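PDB 7CUY: Low molecular weight phosphotyrosine protein phosphatase 1 from Drosophila melanogaster, which probably dephosphorylates tyrosine-phosphorylated proteins and small aryl or acyl phosphates, as a low molecular weight protein tyrosine phosphatase of the cytoplasm. Local coordinates for residues 18-23 / 36-41; 87-92 / 119-124. All blocks are in the same frame, centred on the assembly; numbering follows the deposited sequence.

Interaction 1 (18-23 / 36-41); sequences IAEVVM and EVDSAA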
loop_
_atom_site.group_PDB
_atom_site.type_symbol
_atom_site.label_atom_id
_atom_site.label_comp_id
_atom_site.label_asym_id
_atom_site.label_seq_id
_atom_site.Cartn_x
_atom_site.Cartn_y
_atom_site.Cartn_z
ATOM N N ILE A 18 -1.112 -6.172 0.363
ATOM C CA ILE A 18 -1.031 -6.498 -1.056
ATOM C C ILE A 18 -0.179 -5.460 -1.774
ATOM O O ILE A 18 0.749 -5.798 -2.513
ATOM C CB ILE A 18 -2.449 -6.595 -1.661
ATOM C CG1 ILE A 18 -3.170 -7.859 -1.184
ATOM C CG2 ILE A 18 -2.419 -6.512 -3.185
ATOM C CD1 ILE A 18 -4.682 -7.867 -1.533
ATOM N N ALA A 19 -0.477 -4.171 -1.548
ATOM C CA ALA A 19 0.267 -3.103 -2.207
ATOM C C ALA A 19 1.744 -3.153 -1.836
ATOM O O ALA A 19 2.618 -2.904 -2.677
ATOM C CB ALA A 19 -0.343 -1.736 -1.853
ATOM N N GLU A 20 2.047 -3.488 -0.587
ATOM C CA GLU A 20 3.441 -3.639 -0.198
ATOM C C GLU A 20 4.093 -4.801 -0.932
ATOM O O GLU A 20 5.206 -4.674 -1.448
ATOM C CB GLU A 20 3.555 -3.840 1.308
ATOM C CG GLU A 20 4.991 -4.119 1.733
ATOM C CD GLU A 20 5.089 -4.625 3.142
ATOM O OE1 GLU A 20 4.033 -4.809 3.792
ATOM O OE2 GLU A 20 6.221 -4.806 3.609
ATOM N N VAL A 21 3.416 -5.947 -0.990
ATOM C CA VAL A 21 4.020 -7.109 -1.637
ATOM C C VAL A 21 4.132 -6.885 -3.148
ATOM O O VAL A 21 5.138 -7.259 -3.785
ATOM C CB VAL A 21 3.217 -8.377 -1.300
ATOM C CG1 VAL A 21 3.644 -9.516 -2.202
ATOM C CG2 VAL A 21 3.418 -8.770 0.156
ATOM N N VAL A 22 3.110 -6.274 -3.752
ATOM C CA VAL A 22 3.163 -6.024 -5.186
ATOM C C VAL A 22 4.274 -5.031 -5.507
ATOM O O VAL A 22 4.984 -5.181 -6.509
ATOM C CB VAL A 22 1.787 -5.552 -5.699
ATOM C CG1 VAL A 22 1.891 -4.997 -7.099
ATOM C CG2 VAL A 22 0.780 -6.696 -5.668
ATOM N N MET A 23 4.471 -4.017 -4.652
ATOM C CA MET A 23 5.517 -3.034 -4.937
ATOM C C MET A 23 6.894 -3.688 -4.891
ATOM O O MET A 23 7.740 -3.433 -5.761
ATOM C CB MET A 23 5.430 -1.862 -3.959
ATOM C CG MET A 23 6.372 -0.680 -4.248
ATOM S SD MET A 23 5.808 0.409 -5.602
ATOM C CE MET A 23 6.836 -0.168 -6.900
ATOM N N GLU A 36 13.144 0.638 -0.489
ATOM C CA GLU A 36 12.579 -0.177 0.583
ATOM C C GLU A 36 11.084 0.102 0.688
ATOM O O GLU A 36 10.647 1.232 0.478
ATOM C CB GLU A 36 13.291 0.125 1.910
ATOM C CG GLU A 36 12.573 -0.339 3.179
ATOM C CD GLU A 36 12.962 0.496 4.417
ATOM O OE1 GLU A 36 14.164 0.492 4.788
ATOM O OE2 GLU A 36 12.066 1.154 5.003
ATOM N N VAL A 37 10.305 -0.938 0.980
ATOM C CA VAL A 37 8.853 -0.861 1.043
ATOM C C VAL A 37 8.380 -1.437 2.376
ATOM O O VAL A 37 8.865 -2.480 2.811
ATOM C CB VAL A 37 8.186 -1.615 -0.125
ATOM C CG1 VAL A 37 6.707 -1.250 -0.223
ATOM C CG2 VAL A 37 8.909 -1.333 -1.458
ATOM N N ASP A 38 7.408 -0.773 3.001
ATOM C CA ASP A 38 6.817 -1.193 4.267
ATOM C C ASP A 38 5.330 -0.896 4.162
ATOM O O ASP A 38 4.885 -0.275 3.190
ATOM C CB ASP A 38 7.491 -0.467 5.437
ATOM C CG ASP A 38 7.152 -1.069 6.817
ATOM O OD1 ASP A 38 6.791 -2.265 6.911
ATOM O OD2 ASP A 38 7.285 -0.327 7.829
ATOM N N SER A 39 4.538 -1.361 5.131
ATOM C CA SER A 39 3.131 -0.962 5.177
ATOM C C SER A 39 2.696 -0.788 6.630
ATOM O O SER A 39 3.331 -1.314 7.543
ATOM C CB SER A 39 2.218 -1.968 4.451
ATOM O OG SER A 39 2.237 -3.233 5.096
ATOM N N ALA A 40 1.623 -0.024 6.849
ATOM C CA ALA A 40 1.114 0.131 8.212
ATOM C C ALA A 40 -0.343 0.587 8.187
ATOM O O ALA A 40 -0.904 0.895 7.129
ATOM C CB ALA A 40 1.979 1.102 9.025
ATOM N N ALA A 41 -0.935 0.654 9.386
ATOM C CA ALA A 41 -2.366 0.860 9.589
ATOM C C ALA A 41 -2.640 2.230 10.193
ATOM O O ALA A 41 -1.881 2.687 11.054
ATOM C CB ALA A 41 -2.946 -0.204 10.529
HETATM O O HOH W 1 8.928 -5.095 2.585
HETATM O O HOH W 2 6.996 -4.645 6.142
#

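Interaction 2 (87-92 / 119-124); sequences MDEDNM and NRIIED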
loop_
_atom_site.group_PDB
_atom_site.type_symbol
_atom_site.label_atom_id
_atom_site.label_comp_id
_atom_site.label_asym_id
_atom_site.label_seq_id
_atom_site.Cartn_x
_atom_site.Cartn_y
_atom_site.Cartn_z
ATOM N N MET A 87 -4.940 4.370 0.217
ATOM C CA MET A 87 -5.685 3.598 -0.768
ATOM C C MET A 87 -6.951 4.294 -1.261
ATOM O O MET A 87 -7.352 4.075 -2.412
ATOM C CB MET A 87 -6.054 2.228 -0.192
ATOM C CG MET A 87 -4.853 1.429 0.310
ATOM S SD MET A 87 -3.721 0.948 -1.011
ATOM C CE MET A 87 -2.208 1.692 -0.468
ATOM N N ASP A 88 -7.598 5.105 -0.420
ATOM C CA ASP A 88 -8.858 5.753 -0.773
ATOM C C ASP A 88 -8.887 7.148 -0.152
ATOM O O ASP A 88 -7.961 7.555 0.552
ATOM C CB ASP A 88 -10.059 4.889 -0.345
ATOM C CG ASP A 88 -10.132 4.679 1.141
ATOM O OD1 ASP A 88 -9.471 5.430 1.879
ATOM O OD2 ASP A 88 -10.851 3.748 1.585
ATOM N N GLU A 89 -9.966 7.888 -0.410
ATOM C CA GLU A 89 -10.011 9.280 0.022
ATOM C C GLU A 89 -10.049 9.418 1.546
ATOM O O GLU A 89 -9.506 10.393 2.082
ATOM C CB GLU A 89 -11.216 9.995 -0.607
ATOM C CG GLU A 89 -12.547 9.255 -0.459
ATOM C CD GLU A 89 -12.789 8.193 -1.541
ATOM O OE1 GLU A 89 -12.394 7.019 -1.333
ATOM O OE2 GLU A 89 -13.389 8.541 -2.596
ATOM N N ASP A 90 -10.692 8.477 2.250
ATOM C CA ASP A 90 -10.661 8.469 3.716
ATOM C C ASP A 90 -9.231 8.317 4.239
ATOM O O ASP A 90 -8.827 9.010 5.180
ATOM C CB ASP A 90 -11.536 7.330 4.258
ATOM C CG ASP A 90 -13.039 7.624 4.184
ATOM O OD1 ASP A 90 -13.438 8.792 3.968
ATOM O OD2 ASP A 90 -13.828 6.663 4.360
ATOM N N ASN A 91 -8.461 7.375 3.668
ATOM C CA ASN A 91 -7.028 7.291 3.958
ATOM C C ASN A 91 -6.351 8.646 3.824
ATOM O O ASN A 91 -5.584 9.066 4.704
ATOM C CB ASN A 91 -6.341 6.304 3.014
ATOM C CG ASN A 91 -6.682 4.878 3.315
ATOM O OD1 ASN A 91 -6.381 3.981 2.528
ATOM N ND2 ASN A 91 -7.321 4.648 4.470
ATOM N N MET A 92 -6.600 9.338 2.703
ATOM C CA MET A 92 -5.902 10.595 2.455
ATOM C C MET A 92 -6.212 11.620 3.543
ATOM O O MET A 92 -5.302 12.300 4.037
ATOM C CB MET A 92 -6.263 11.144 1.066
ATOM C CG MET A 92 -5.805 10.270 -0.099
ATOM S SD MET A 92 -4.172 9.494 0.117
ATOM C CE MET A 92 -3.005 10.841 0.048
ATOM N N ASN A 119 -11.260 4.079 -11.869
ATOM C CA ASN A 119 -10.747 2.898 -11.185
ATOM C C ASN A 119 -9.693 3.252 -10.150
ATOM O O ASN A 119 -8.935 2.375 -9.710
ATOM C CB ASN A 119 -10.166 1.889 -12.178
ATOM C CG ASN A 119 -11.218 1.285 -13.098
ATOM O OD1 ASN A 119 -10.885 0.514 -14.004
ATOM N ND2 ASN A 119 -12.485 1.667 -12.906
ATOM N N ARG A 120 -9.625 4.517 -9.746
ATOM C CA ARG A 120 -8.482 4.950 -8.954
ATOM C C ARG A 120 -8.644 4.672 -7.467
ATOM O O ARG A 120 -7.636 4.608 -6.760
ATOM C CB ARG A 120 -8.216 6.428 -9.176
ATOM C CG ARG A 120 -9.157 7.358 -8.461
ATOM C CD ARG A 120 -8.888 8.734 -8.964
ATOM N NE ARG A 120 -9.708 9.753 -8.334
ATOM C CZ ARG A 120 -9.205 10.798 -7.689
ATOM N NH1 ARG A 120 -7.886 10.935 -7.591
ATOM N NH2 ARG A 120 -10.016 11.708 -7.155
ATOM N N ILE A 121 -9.871 4.496 -6.986
ATOM C CA ILE A 121 -10.102 4.169 -5.583
ATOM C C ILE A 121 -9.877 2.675 -5.392
ATOM O O ILE A 121 -10.460 1.845 -6.102
ATOM C CB ILE A 121 -11.514 4.581 -5.142
ATOM C CG1 ILE A 121 -11.735 6.076 -5.388
ATOM C CG2 ILE A 121 -11.759 4.234 -3.674
ATOM C CD1 ILE A 121 -11.002 6.986 -4.440
ATOM N N ILE A 122 -8.998 2.322 -4.463
ATOM C CA ILE A 122 -8.836 0.925 -4.085
ATOM C C ILE A 122 -9.734 0.695 -2.877
ATOM O O ILE A 122 -9.431 1.121 -1.756
ATOM C CB ILE A 122 -7.375 0.557 -3.821
ATOM C CG1 ILE A 122 -6.588 0.649 -5.148
ATOM C CG2 ILE A 122 -7.317 -0.834 -3.249
ATOM C CD1 ILE A 122 -5.081 0.940 -5.006
ATOM N N GLU A 123 -10.854 0.017 -3.118
ATOM C CA GLU A 123 -11.921 -0.106 -2.133
ATOM C C GLU A 123 -11.596 -1.157 -1.085
ATOM O O GLU A 123 -11.020 -2.205 -1.385
ATOM C CB GLU A 123 -13.238 -0.487 -2.813
ATOM C CG GLU A 123 -13.643 0.411 -3.958
ATOM C CD GLU A 123 -14.441 1.592 -3.468
ATOM O OE1 GLU A 123 -14.489 1.775 -2.227
ATOM O OE2 GLU A 123 -15.011 2.331 -4.314
ATOM N N ASP A 124 -11.991 -0.872 0.136
ATOM C CA ASP A 124 -11.941 -1.769 1.278
ATOM C C ASP A 124 -12.712 -3.053 0.967
ATOM O O ASP A 124 -13.940 -3.007 0.836
ATOM C CB ASP A 124 -12.539 -1.028 2.473
ATOM C CG ASP A 124 -12.382 -1.776 3.778
ATOM O OD1 ASP A 124 -11.990 -2.967 3.759
ATOM O OD2 ASP A 124 -12.673 -1.152 4.818
HETATM O O HOH W 3 -5.983 4.602 -4.572
HETATM O O HOH W 4 -12.787 2.015 0.380
#

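Interaction 1 (18-23 / 36-41)
The E20 carboxylate has the backbone of D38 and S39 over one of its faces. S39 N stands 3.9 Å from E20 CD on that side. The hydroxyl of S39 comes in from the same side, above the carboxylate plane by 43°, and donates to E20 OE1 (OG to OE1 2.7 Å). Two waters donate to OE2. One continues to V37 O, the other to D38 OD1.

The contact belongs to a beta-alpha-beta crossover. Helix 15-29 returns over the sheet, and its short segment runs almost antiparallel to strand 36-41 at 175°, with the axes 7.7 Å apart. E20 CG is anti to the backbone N (chi1 175°), and the extended chain beyond it reaches the strand.

OE2 of E20 and OD1 of D38 lie 4.2 Å apart. The shared water, donating to both, probably eases the repulsion. D38 also has a second partner, since its OD2 forms a salt bridge to R71.

S39 OG is gripped twice. It donates to E20 and is also hydrogen-bonded to N12 ND2. N12 sits in the loop between C9 and R15, which has the CX5R pattern of the phosphatase P-loop. S39 also touches S16, and H68 touches both S39 and E20. The set is consistent with the Asn-Ser-His network that steadies the P-loop in family relatives.

Toward V37 and M23 the contact is apolar. The E20 and V37 side chains pass alongside, pointing opposite ways, with E20 CG 3.9 Å from V37 CG1. M23 crosses V37 at about a right angle. The M23 chain turns its sulfur off from V37, and the touch is made by M23 CG on V37 CG2 at 3.8 Å.

Interaction 2 (87-92 / 119-124)
M87, I122 and I121 carry this contact. The backbone N of I122 donates to M87 O at 3.2 Å, with an N-H...O angle of 159°. The donor is tilted 29° from the carbonyl plane. A water also donates to M87 O and bridges to R120 O, giving the carbonyl a second partner. The join ties the start of helix 89-98, which opens with a capping box, to the loop that holds D124, the proton donor by similarity.

In the box, D88 is the N-cap. Its OD1 accepts from N91 N at 2.8 Å, nearly along the C-O axis. The side chain of N91 answers: its OD1 takes M87 N on a lone pair, in the carbonyl plane, and D88 N only weakly. These bonds are consistent with a well-held turn at M87, whose O meets I122 N.

M87 CB lies 4.2 Å from I122 CB. The rest of the M87 chain bends away to C9 and R15, while I122 packs on A137 and Q140 of helix 132-153. D88 OD2 forms a salt bridge to R15 NH1, and I122 O accepts from the same nitrogen. Both segments therefore grip the arginine assigned to the active site by similarity. A further water links D88 OD2 with D124 N and E123 OE1.

I121 meets the exposed side chain of E89. The two side chains cross at about a right angle. E89 CG sits between its backbone N and carbonyl carbon (chi1 50°), and a bend at chi2 brings the carboxylate round. I121 CD1 lies out of the carboxylate plane, displaced toward the two oxygens, 3.4 Å from both E89 OE1 and E89 OE2. I121 CG2 meets D88 CB at 3.8 Å.

From the N terminus the chain runs through strand 3-9 and the loop to R15, then into helix 15-29. Interaction 1 closes the short return of twelve residues from 18-23 to strand 35-41 at one edge of the sheet. The chain then passes helices 53-61 and 77-80 and strand 83-86 before interaction 2 opens at 87-92. It closes a longer loop of 26 residues, which includes the rest of helix 89-98 and strand 106-109. The loops are in series and neither nest nor cross. Their centres are 15 Å apart, yet they touch: A19 CB lies 4.1 Å from M87 CE. Interaction 1 ties helix 15-29 to its strand, interaction 2 helix 89-98 to the loop before helix 132-153.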